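Side-chain contacts in glycosyl hydrolase BlGH5_18 (Bifidobacterium longum subsp. infantis, PDB 7LQX), which probably hydrolyses glycosidic bonds during N-glycan breakdown, as a family 5, subfamily 18 glycoside hydrolase of a gut bacterium: residues V65-W69 with P70-P74; T77-R81 with K82-D86; M176-S179 with S180-D184; L255-A258 with E259-R262; A263-N267 with P268-V272. All blocks are in the same frame, centred on the assembly; numbering follows the deposited sequence.

Contact 1 of 5, residues V65-W69 with P70-P74; sequences VFPVW and PYLQP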
# COMPACT_ATOMS: atom_id res chain seq x y z
N VAL A 65 -1.46 -13.69 15.72
CA VAL A 65 -2.09 -13.44 14.43
C VAL A 65 -1.91 -12.00 14.00
O VAL A 65 -1.77 -11.09 14.82
CB VAL A 65 -3.58 -13.85 14.42
CG1 VAL A 65 -3.72 -15.30 14.86
CG2 VAL A 65 -4.38 -12.94 15.31
N PHE A 66 -1.94 -11.81 12.68
CA PHE A 66 -1.49 -10.60 12.02
C PHE A 66 -2.48 -10.06 10.99
O PHE A 66 -2.40 -10.41 9.81
CB PHE A 66 -0.16 -10.86 11.30
CG PHE A 66 0.91 -11.42 12.19
CD1 PHE A 66 1.78 -10.58 12.84
CD2 PHE A 66 1.04 -12.78 12.37
CE1 PHE A 66 2.77 -11.07 13.66
CE2 PHE A 66 2.04 -13.30 13.19
CZ PHE A 66 2.91 -12.44 13.83
N PRO A 67 -3.38 -9.16 11.39
CA PRO A 67 -4.13 -8.38 10.40
C PRO A 67 -3.20 -7.43 9.66
O PRO A 67 -2.07 -7.17 10.08
CB PRO A 67 -5.16 -7.63 11.24
CG PRO A 67 -4.52 -7.51 12.59
CD PRO A 67 -3.73 -8.77 12.77
N VAL A 68 -3.69 -6.90 8.54
CA VAL A 68 -2.90 -6.04 7.65
C VAL A 68 -3.49 -4.63 7.64
O VAL A 68 -4.69 -4.45 7.42
CB VAL A 68 -2.80 -6.66 6.25
CG1 VAL A 68 -2.19 -5.69 5.25
CG2 VAL A 68 -1.99 -7.93 6.32
N TRP A 69 -2.63 -3.64 7.89
CA TRP A 69 -3.09 -2.29 8.23
C TRP A 69 -3.86 -1.61 7.11
O TRP A 69 -4.91 -1.02 7.39
CB TRP A 69 -1.88 -1.47 8.68
CG TRP A 69 -2.15 -0.16 9.31
CD1 TRP A 69 -3.37 0.37 9.65
CD2 TRP A 69 -1.18 0.81 9.68
NE1 TRP A 69 -3.20 1.61 10.23
CE2 TRP A 69 -1.85 1.90 10.25
CE3 TRP A 69 0.22 0.85 9.60
CZ2 TRP A 69 -1.18 3.02 10.73
CZ3 TRP A 69 0.88 1.96 10.08
CH2 TRP A 69 0.18 3.03 10.64
N PRO A 70 -3.40 -1.63 5.85
CA PRO A 70 -4.18 -0.98 4.79
C PRO A 70 -5.56 -1.56 4.59
O PRO A 70 -6.39 -0.90 3.95
CB PRO A 70 -3.31 -1.14 3.53
CG PRO A 70 -2.19 -2.08 3.91
CD PRO A 70 -2.05 -2.03 5.41
N TYR A 71 -5.84 -2.77 5.09
CA TYR A 71 -7.19 -3.31 5.00
C TYR A 71 -8.04 -2.92 6.20
O TYR A 71 -9.26 -2.73 6.06
CB TYR A 71 -7.19 -4.85 4.85
CG TYR A 71 -6.17 -5.40 3.87
CD1 TYR A 71 -5.74 -4.66 2.77
CD2 TYR A 71 -5.63 -6.65 4.06
CE1 TYR A 71 -4.78 -5.16 1.91
CE2 TYR A 71 -4.68 -7.16 3.20
CZ TYR A 71 -4.27 -6.42 2.13
OH TYR A 71 -3.31 -6.94 1.30
N LEU A 72 -7.41 -2.77 7.37
CA LEU A 72 -8.11 -2.35 8.57
C LEU A 72 -8.47 -0.87 8.53
O LEU A 72 -9.52 -0.47 9.04
CB LEU A 72 -7.25 -2.58 9.81
CG LEU A 72 -7.06 -3.99 10.36
CD1 LEU A 72 -6.02 -3.95 11.48
CD2 LEU A 72 -8.37 -4.55 10.87
N GLN A 73 -7.59 -0.04 7.98
CA GLN A 73 -7.71 1.42 8.08
C GLN A 73 -7.27 2.03 6.76
O GLN A 73 -6.22 2.68 6.66
CB GLN A 73 -6.87 1.93 9.25
CG GLN A 73 -7.18 3.34 9.69
CD GLN A 73 -6.51 3.66 11.01
OE1 GLN A 73 -5.36 3.28 11.24
NE2 GLN A 73 -7.24 4.33 11.88
N PRO A 74 -8.07 1.85 5.71
CA PRO A 74 -7.65 2.28 4.36
C PRO A 74 -7.62 3.78 4.18
O PRO A 74 -6.94 4.26 3.27
CB PRO A 74 -8.69 1.61 3.45
CG PRO A 74 -9.89 1.44 4.32
CD PRO A 74 -9.35 1.12 5.68
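W69 and Q73, four residues apart around a single short helical turn, lie side by side and join through their polar edges. W69 NE1 donates to Q73 OE1 at 2.9 Å, almost perfectly straight (178° at the hydrogen). The oxygen sits in the indole plane and receives the proton on an amide lone pair, although ring and amide planes are turned 47° apart. With CG anti to the backbone N (chi1 -169°), the indole is brought alongside Q73, and Q73 NE2 is in turn held by A137 O, which probably fixes which way round the amide sits. F106 meets the indole edge-to-face, and L141 of helix 132-149 packs against it. This is the tight, buried part of the contact.

Backbone bonds close the turn: V68 O takes both Y71 N (3.1 Å) and L72 N (3.2 Å), and Q73 N reaches W69 O. V68 CG1 lies over one face of the Y71 ring, 3.8 Å from its centroid, a CH-pi contact. P70 forms the looser side. It is partly exposed, and its CD comes to 3.7 Å from V68 CG1. P67 CB touches L72 CD1, the i to i+5 pairing of a hydrophobic staple across the N-cap V68. This short helix lies within the connection from strand 62-65 to helix 81-96, a beta-to-alpha loop of the (beta/alpha)8 barrel of family 5 glycosidases.

Contact 2 of 5, residues T77-R81 with K82-D86; sequences TWINR and KAIAD. With EDO (1,2-ethanediol), chain B.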
# COMPACT_ATOMS: atom_id res chain seq x y z
N THR A 77 -9.45 8.06 8.72
CA THR A 77 -10.67 8.06 9.52
C THR A 77 -11.77 7.20 8.91
O THR A 77 -12.96 7.53 8.99
CB THR A 77 -11.15 9.48 9.77
OG1 THR A 77 -11.32 10.15 8.52
CG2 THR A 77 -10.14 10.25 10.59
N TRP A 78 -11.38 6.09 8.29
CA TRP A 78 -12.33 5.10 7.77
C TRP A 78 -11.79 3.74 8.20
O TRP A 78 -10.91 3.18 7.54
CB TRP A 78 -12.47 5.17 6.26
CG TRP A 78 -13.64 4.40 5.71
CD1 TRP A 78 -13.62 3.16 5.13
CD2 TRP A 78 -14.99 4.84 5.68
NE1 TRP A 78 -14.88 2.81 4.73
CE2 TRP A 78 -15.75 3.82 5.06
CE3 TRP A 78 -15.64 6.00 6.10
CZ2 TRP A 78 -17.12 3.92 4.87
CZ3 TRP A 78 -17.01 6.10 5.90
CH2 TRP A 78 -17.73 5.07 5.29
N ILE A 79 -12.28 3.23 9.32
CA ILE A 79 -11.90 1.92 9.83
C ILE A 79 -12.87 0.90 9.26
O ILE A 79 -14.09 1.08 9.32
CB ILE A 79 -11.89 1.91 11.37
CG1 ILE A 79 -10.72 2.76 11.87
CG2 ILE A 79 -11.81 0.48 11.89
CD1 ILE A 79 -10.77 3.05 13.35
N ASN A 80 -12.32 -0.15 8.67
CA ASN A 80 -13.08 -1.16 7.95
C ASN A 80 -13.60 -2.15 8.98
O ASN A 80 -12.87 -3.03 9.45
CB ASN A 80 -12.17 -1.80 6.92
CG ASN A 80 -12.78 -3.00 6.26
OD1 ASN A 80 -13.94 -3.33 6.46
ND2 ASN A 80 -11.98 -3.68 5.44
N ARG A 81 -14.86 -2.00 9.35
CA ARG A 81 -15.39 -2.81 10.44
C ARG A 81 -15.49 -4.28 10.06
O ARG A 81 -15.40 -5.14 10.94
CB ARG A 81 -16.71 -2.20 10.92
CG ARG A 81 -16.53 -0.75 11.35
CD ARG A 81 -17.58 -0.26 12.33
NE ARG A 81 -17.27 1.10 12.80
CZ ARG A 81 -16.59 1.38 13.91
NH1 ARG A 81 -16.14 0.40 14.69
NH2 ARG A 81 -16.35 2.64 14.24
N LYS A 82 -15.63 -4.59 8.77
CA LYS A 82 -15.59 -5.98 8.34
C LYS A 82 -14.22 -6.59 8.57
O LYS A 82 -14.11 -7.76 8.97
CB LYS A 82 -16.00 -6.10 6.87
CG LYS A 82 -16.25 -7.53 6.42
CD LYS A 82 -15.00 -8.16 5.83
CE LYS A 82 -15.30 -9.54 5.26
NZ LYS A 82 -14.12 -10.08 4.53
N ALA A 83 -13.16 -5.82 8.35
CA ALA A 83 -11.82 -6.32 8.61
C ALA A 83 -11.63 -6.60 10.09
O ALA A 83 -11.02 -7.61 10.47
CB ALA A 83 -10.78 -5.32 8.10
N ILE A 84 -12.17 -5.73 10.95
CA ILE A 84 -12.12 -5.98 12.39
C ILE A 84 -12.88 -7.26 12.73
O ILE A 84 -12.40 -8.11 13.48
CB ILE A 84 -12.64 -4.77 13.19
CG1 ILE A 84 -11.62 -3.63 13.11
CG2 ILE A 84 -12.92 -5.15 14.65
CD1 ILE A 84 -11.98 -2.39 13.90
N ALA A 85 -14.07 -7.42 12.15
CA ALA A 85 -14.86 -8.62 12.38
C ALA A 85 -14.10 -9.87 11.94
O ALA A 85 -14.21 -10.92 12.57
CB ALA A 85 -16.21 -8.53 11.67
N ASP A 86 -13.34 -9.77 10.85
CA ASP A 86 -12.56 -10.92 10.40
C ASP A 86 -11.46 -11.28 11.39
O ASP A 86 -11.18 -12.46 11.62
CB ASP A 86 -11.95 -10.66 9.02
CG ASP A 86 -12.98 -10.67 7.90
OD1 ASP A 86 -14.10 -11.18 8.09
OD2 ASP A 86 -12.64 -10.18 6.79
C1 EDO B . -16.08 -0.49 3.24
O1 EDO B . -16.38 0.90 3.35
C2 EDO B . -14.79 -0.80 4.00
O2 EDO B . -13.73 0.04 3.54
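N80 caps the first turn of helix 81-96, the outer helix that follows strand 62-65 in the (beta/alpha)8 barrel, and I79 and I84 add a hydrophobic staple to this N-cap. A chi1 of 171°, CG opposite the main-chain nitrogen, brings the N80 amide over the helix start, where OD1 faces two backbone N-H groups. Both bonds are weak: K82 N lies 3.1 Å from OD1 but at a poor angle of 120°, while A83 N, at 3.2 Å from OD1, points better. The other end of the amide is also occupied, since ND2 donates to Y71 O and leans on A83 CB. The cap thus ties the new helix to the preceding short one as well as covering its N-terminus.

Regular helix bonding starts at once, with I84 N bound to N80 O and A85 N to R81 O. In the staple, I79 CG2 comes obliquely onto I84 CD1 at 3.5 Å, and helix 132-149 borders both isoleucines.

Towards the other subunit the chemistry turns polar. W78 NE1 donates to O1 of an ethanediol molecule at 2.8 Å, near the indole plane, and weakly to its O2; the diol, probably from the crystallisation liquor, is also bound to H38 O of the second subunit. Within the first turn of the helix, K82 bends at chi2 (-93°) and lays its amine beside D86, NZ meeting the syn lone pair of OD2 at 2.7 Å in a salt bridge.

Contact 3 of 5, residues M176-S179 with S180-D184; sequences MATS and SRRID. With SO4 (sulfate ion), chain H.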
# COMPACT_ATOMS: atom_id res chain seq x y z
N MSE A 176 10.71 6.97 8.97
CA MSE A 176 9.92 7.86 9.79
C MSE A 176 10.79 8.24 10.98
O MSE A 176 10.76 7.58 12.03
CB MSE A 176 8.65 7.15 10.21
CG MSE A 176 7.78 6.77 9.01
SE MSE A 176 6.35 5.63 9.60
CE MSE A 176 5.44 5.42 7.91
N ALA A 177 11.58 9.29 10.80
CA ALA A 177 12.60 9.63 11.78
C ALA A 177 11.97 10.06 13.10
O ALA A 177 10.93 10.73 13.13
CB ALA A 177 13.48 10.76 11.25
N THR A 178 12.61 9.67 14.20
CA THR A 178 12.05 9.95 15.51
C THR A 178 13.18 9.93 16.54
O THR A 178 14.35 10.07 16.19
CB THR A 178 10.88 9.00 15.80
OG1 THR A 178 10.23 9.34 17.03
CG2 THR A 178 11.33 7.55 15.85
N SER A 179 12.81 9.84 17.82
CA SER A 179 13.78 9.93 18.90
C SER A 179 13.28 9.06 20.04
O SER A 179 12.09 8.77 20.14
CB SER A 179 13.95 11.36 19.40
OG SER A 179 12.75 11.83 20.01
N SER A 180 14.20 8.66 20.92
CA SER A 180 13.81 7.75 21.99
C SER A 180 12.82 8.38 22.96
O SER A 180 11.94 7.69 23.47
CB SER A 180 15.04 7.19 22.72
OG SER A 180 15.78 8.20 23.36
N ARG A 181 12.93 9.69 23.22
CA ARG A 181 11.97 10.34 24.10
C ARG A 181 10.58 10.35 23.47
O ARG A 181 9.58 10.13 24.15
CB ARG A 181 12.41 11.76 24.42
CG ARG A 181 13.20 11.88 25.69
CD ARG A 181 13.51 13.34 26.00
NE ARG A 181 12.45 14.01 26.75
CZ ARG A 181 12.63 15.15 27.43
NH1 ARG A 181 13.81 15.72 27.43
NH2 ARG A 181 11.62 15.70 28.10
N ARG A 182 10.50 10.57 22.16
CA ARG A 182 9.19 10.54 21.51
C ARG A 182 8.62 9.12 21.52
O ARG A 182 7.41 8.94 21.72
CB ARG A 182 9.29 11.05 20.08
CG ARG A 182 7.99 10.91 19.33
CD ARG A 182 6.80 11.53 20.05
NE ARG A 182 5.54 11.11 19.44
CZ ARG A 182 4.38 11.05 20.09
NH1 ARG A 182 4.30 11.38 21.37
NH2 ARG A 182 3.29 10.66 19.44
N ILE A 183 9.47 8.11 21.30
CA ILE A 183 9.00 6.73 21.31
C ILE A 183 8.53 6.33 22.71
O ILE A 183 7.56 5.59 22.85
CB ILE A 183 10.08 5.81 20.73
CG1 ILE A 183 10.25 6.06 19.22
CG2 ILE A 183 9.78 4.33 21.02
CD1 ILE A 183 8.99 5.90 18.39
N ASP A 184 9.20 6.81 23.76
CA ASP A 184 8.70 6.56 25.11
C ASP A 184 7.23 6.97 25.22
O ASP A 184 6.40 6.23 25.77
CB ASP A 184 9.50 7.36 26.14
CG ASP A 184 10.90 6.83 26.38
OD1 ASP A 184 11.18 5.65 26.10
OD2 ASP A 184 11.72 7.60 26.92
S SO4 H . 8.30 14.06 27.70
O1 SO4 H . 8.38 14.42 26.29
O2 SO4 H . 6.92 13.75 28.07
O3 SO4 H . 8.78 15.17 28.52
O4 SO4 H . 9.14 12.89 27.94
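R182 starts out against the residues that lead into its own helix, and its side chain can be followed atom by atom. CB rests on the N-cap residue, 3.5 Å from S179 OG. CG passes T178 OG1 at 3.6 Å, the two side chains crossing at about a right angle. A bend at chi2 (53°) then turns the chain away from the cap; NE reaches F129 O, and the side chain also lies against E130.

S179 OG accepts a long, weak bond from R182 N (3.4 Å), whereas S179 O takes I183 N firmly at 2.9 Å. T178, just before the cap, holds OG1 anti to its own nitrogen (chi1 -174°), which leaves CG2 to press on I183 CD1 at 3.8 Å, in the positions of a hydrophobic staple. Its hydroxyl pairs with E130 OE2. With a glycine at T178, E130 would probably lose this partner and I183 CD1 the methyl packed beside it.

R181 points outward, and its NH2 binds O3 of a sulfate ion, probably from the crystallisation liquor, at 2.9 Å. The weak side-chain cap suggests that the outside bonds to F129 and E130 help to hold this helix start, while its exposed arginine meets an anion in the crystal.

Contact 4 of 5, residues L255-A258 with E259-R262; sequences LYLA and ELSR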
# COMPACT_ATOMS: atom_id res chain seq x y z
N LEU A 255 18.49 -17.74 23.96
CA LEU A 255 18.80 -17.59 25.38
C LEU A 255 19.55 -16.30 25.64
O LEU A 255 19.27 -15.59 26.62
CB LEU A 255 19.65 -18.78 25.84
CG LEU A 255 20.21 -18.68 27.26
CD1 LEU A 255 19.10 -18.55 28.29
CD2 LEU A 255 21.09 -19.89 27.57
N TYR A 256 20.52 -15.98 24.78
CA TYR A 256 21.31 -14.77 24.97
C TYR A 256 20.42 -13.54 24.96
O TYR A 256 20.55 -12.67 25.83
CB TYR A 256 22.38 -14.67 23.88
CG TYR A 256 23.08 -13.32 23.89
CD1 TYR A 256 23.93 -12.98 24.93
CD2 TYR A 256 22.86 -12.40 22.89
CE1 TYR A 256 24.56 -11.76 24.96
CE2 TYR A 256 23.49 -11.17 22.90
CZ TYR A 256 24.34 -10.86 23.95
OH TYR A 256 24.99 -9.65 23.98
N LEU A 257 19.54 -13.41 23.97
CA LEU A 257 18.67 -12.24 23.93
C LEU A 257 17.78 -12.18 25.16
O LEU A 257 17.51 -11.10 25.69
CB LEU A 257 17.83 -12.23 22.66
CG LEU A 257 18.56 -11.69 21.43
CD1 LEU A 257 17.62 -11.58 20.23
CD2 LEU A 257 19.23 -10.34 21.70
N ALA A 258 17.29 -13.33 25.62
CA ALA A 258 16.46 -13.32 26.82
C ALA A 258 17.25 -12.79 28.02
O ALA A 258 16.76 -11.93 28.76
CB ALA A 258 15.94 -14.73 27.10
N GLU A 259 18.48 -13.27 28.21
CA GLU A 259 19.29 -12.80 29.33
C GLU A 259 19.70 -11.34 29.15
O GLU A 259 19.72 -10.58 30.12
CB GLU A 259 20.54 -13.68 29.48
CG GLU A 259 20.24 -15.11 29.91
CD GLU A 259 19.44 -15.19 31.21
OE1 GLU A 259 19.52 -14.26 32.04
OE2 GLU A 259 18.73 -16.20 31.40
N LEU A 260 20.02 -10.94 27.92
CA LEU A 260 20.34 -9.54 27.67
C LEU A 260 19.19 -8.64 28.09
O LEU A 260 19.39 -7.61 28.73
CB LEU A 260 20.68 -9.36 26.19
CG LEU A 260 21.06 -7.95 25.75
CD1 LEU A 260 22.31 -7.45 26.44
CD2 LEU A 260 21.26 -7.95 24.23
N SER A 261 17.96 -9.03 27.75
CA SER A 261 16.82 -8.19 28.09
C SER A 261 16.67 -8.06 29.60
O SER A 261 16.30 -6.99 30.09
CB SER A 261 15.55 -8.74 27.44
OG SER A 261 15.03 -9.89 28.09
N ARG A 262 16.99 -9.11 30.35
CA ARG A 262 16.86 -9.05 31.80
C ARG A 262 17.77 -8.00 32.41
O ARG A 262 17.46 -7.48 33.49
CB ARG A 262 17.19 -10.41 32.41
CG ARG A 262 16.14 -11.48 32.15
CD ARG A 262 16.61 -12.79 32.75
NE ARG A 262 16.58 -12.77 34.21
CZ ARG A 262 17.27 -13.61 34.99
NH1 ARG A 262 18.10 -14.49 34.45
NH2 ARG A 262 17.13 -13.56 36.30
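L255 and E259 lie side by side one turn apart on helix 248-264, L255 CD1 coming to 3.9 Å from E259 OE2, and polar, charged and apolar contacts meet around them. The backbone supplies the regular ladder: E259 N to L255 O (2.9 Å), L260 N to Y256 O and S261 N to L257 O. A258 O carries two bonds, from R262 N at 3.2 Å and from S261 OG at 2.8 Å, both on the same face of its plane. The serine hydroxyl is thereby satisfied within the helix, while Y256 OH bonds to C383 O.

Charge is paired along the next turn. E259, bent at chi2 (-56°), offers the syn lone pair of OE1 to R262 NH1 at 2.8 Å; T404 OG1 binds the same oxygen, and N363 OD1 the same NH1. A leucine in place of E259 would probably leave R262 without its carboxylate and T404 OG1 without this partner.

Apolar contacts are lighter. L260 CD2 meets L257 CD2 at 4.0 Å and Y256 CE2 at 4.1 Å, while the Y256 ring meets F390 and W393 edge-to-face. This is an outer helix of a (beta/alpha)8 barrel, lying between barrel strand 229-233 and helix 388-399 of the C-terminal region.

Contact 5 of 5, residues A263-N267 with P268-V272; sequences AFARN and PDRPV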
# COMPACT_ATOMS: atom_id res chain seq x y z
N ALA A 263 18.90 -7.69 31.78
CA ALA A 263 19.77 -6.65 32.32
C ALA A 263 19.02 -5.34 32.49
O ALA A 263 19.32 -4.56 33.40
CB ALA A 263 20.96 -6.44 31.38
N PHE A 264 18.06 -5.07 31.60
CA PHE A 264 17.39 -3.77 31.54
C PHE A 264 16.02 -3.75 32.21
O PHE A 264 15.46 -2.66 32.36
CB PHE A 264 17.31 -3.30 30.08
CG PHE A 264 18.65 -3.33 29.40
CD1 PHE A 264 19.57 -2.33 29.62
CD2 PHE A 264 19.02 -4.41 28.62
CE1 PHE A 264 20.82 -2.39 29.04
CE2 PHE A 264 20.26 -4.48 28.05
CZ PHE A 264 21.16 -3.47 28.26
N ALA A 265 15.46 -4.90 32.56
CA ALA A 265 14.15 -4.95 33.19
C ALA A 265 14.27 -4.52 34.64
O ALA A 265 15.01 -5.14 35.41
CB ALA A 265 13.61 -6.37 33.12
N ARG A 266 13.54 -3.48 35.03
CA ARG A 266 13.56 -3.07 36.43
C ARG A 266 12.80 -4.04 37.32
O ARG A 266 13.08 -4.12 38.52
CB ARG A 266 12.99 -1.66 36.57
CG ARG A 266 13.77 -0.60 35.81
CD ARG A 266 13.28 0.80 36.11
NE ARG A 266 11.91 1.05 35.66
CZ ARG A 266 11.59 1.51 34.45
NH1 ARG A 266 12.53 1.77 33.56
NH2 ARG A 266 10.31 1.71 34.14
N ASN A 267 11.84 -4.77 36.77
CA ASN A 267 11.08 -5.75 37.53
C ASN A 267 11.77 -7.10 37.35
O ASN A 267 11.76 -7.64 36.23
CB ASN A 267 9.65 -5.81 37.00
CG ASN A 267 8.88 -7.02 37.52
OD1 ASN A 267 9.26 -7.65 38.50
ND2 ASN A 267 7.77 -7.33 36.85
N PRO A 268 12.37 -7.68 38.39
CA PRO A 268 13.11 -8.94 38.20
C PRO A 268 12.24 -10.13 37.86
O PRO A 268 12.79 -11.17 37.47
CB PRO A 268 13.82 -9.14 39.55
CG PRO A 268 12.95 -8.44 40.52
CD PRO A 268 12.43 -7.22 39.80
N ASP A 269 10.92 -10.01 37.98
CA ASP A 269 9.99 -11.07 37.62
C ASP A 269 9.35 -10.86 36.25
O ASP A 269 8.46 -11.62 35.88
CB ASP A 269 8.92 -11.20 38.72
CG ASP A 269 9.53 -11.51 40.07
OD1 ASP A 269 10.41 -12.39 40.13
OD2 ASP A 269 9.15 -10.85 41.06
N ARG A 270 9.79 -9.86 35.49
CA ARG A 270 9.17 -9.58 34.20
C ARG A 270 9.27 -10.79 33.28
O ARG A 270 10.36 -11.34 33.09
CB ARG A 270 9.85 -8.39 33.55
CG ARG A 270 9.27 -8.06 32.19
CD ARG A 270 9.98 -6.86 31.63
NE ARG A 270 9.56 -6.42 30.29
CZ ARG A 270 8.58 -5.56 30.05
NH1 ARG A 270 7.83 -5.10 31.04
NH2 ARG A 270 8.33 -5.18 28.79
N PRO A 271 8.16 -11.24 32.69
CA PRO A 271 8.24 -12.35 31.73
C PRO A 271 8.94 -11.94 30.45
O PRO A 271 8.81 -10.82 29.97
CB PRO A 271 6.77 -12.71 31.46
CG PRO A 271 5.99 -12.07 32.60
CD PRO A 271 6.77 -10.83 32.93
N VAL A 272 9.68 -12.90 29.90
CA VAL A 272 10.30 -12.78 28.58
C VAL A 272 9.56 -13.72 27.64
O VAL A 272 9.54 -14.94 27.85
CB VAL A 272 11.79 -13.15 28.62
CG1 VAL A 272 12.37 -13.08 27.22
CG2 VAL A 272 12.54 -12.23 29.56
O HOH W 1 7.69 -5.47 34.00
O HOH W 2 8.74 -8.33 41.18
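N267 and D269 form an Asx turn within a type I beta turn, a surface contact in the loop that carries the chain from helix 248-264 of the (beta/alpha)8 barrel into strand 272-277. The type I turn runs from N267 to R270 and is closed by R270 N bonding to N267 O at 3.1 Å. The Asx turn sits on top of it: D269 N donates to N267 OD1 at 2.9 Å, from well above the amide plane (63° out) and not along a lone pair. A chi1 of 167° sets the asparagine amide over the turn for this bond. P268, at the second position, brings no N-H to satisfy.

R270 leaves the turn as a straight rod, extended from CG to NE, with A265 CB touching its CD at 4.0 Å. Its guanidinium is buried and densely bonded, NE to T229 OG1, NH1 to G226 O, and NH2 to L225 O and A222 O. The turn is thereby joined to the stretch from the end of helix 219-224 to the start of strand 229-233. D269 OD1 makes a salt bridge to R419.

Two waters complete the polar edge. One accepts from R270 NH1 at 3.0 Å, in the guanidinium plane, and weakly from N267 ND2; the other donates both to N267 OD1 (2.8 Å) and to D269 OD2, 2.6 Å away.

In the fold
Contacts 1 and 4 are buried, contact 2 is partly so, and contacts 3 and 5 lie at the surface. The first three share one principle, a helix start with an i to i+5 apolar pair, yet differ at the cap residue: valine, which has no capping group, in a buried turn, asparagine near the subunit interface, serine at the surface. Contacts 1 and 2 touch directly, joining two successive helices, and both reach the second subunit. Contacts 4 and 5 follow one helix, from its interior into the turn beyond it, and meet through V272. Contact 4 pairs charges inside a buried helix, whereas waters and a sulfate appear at the surface contacts.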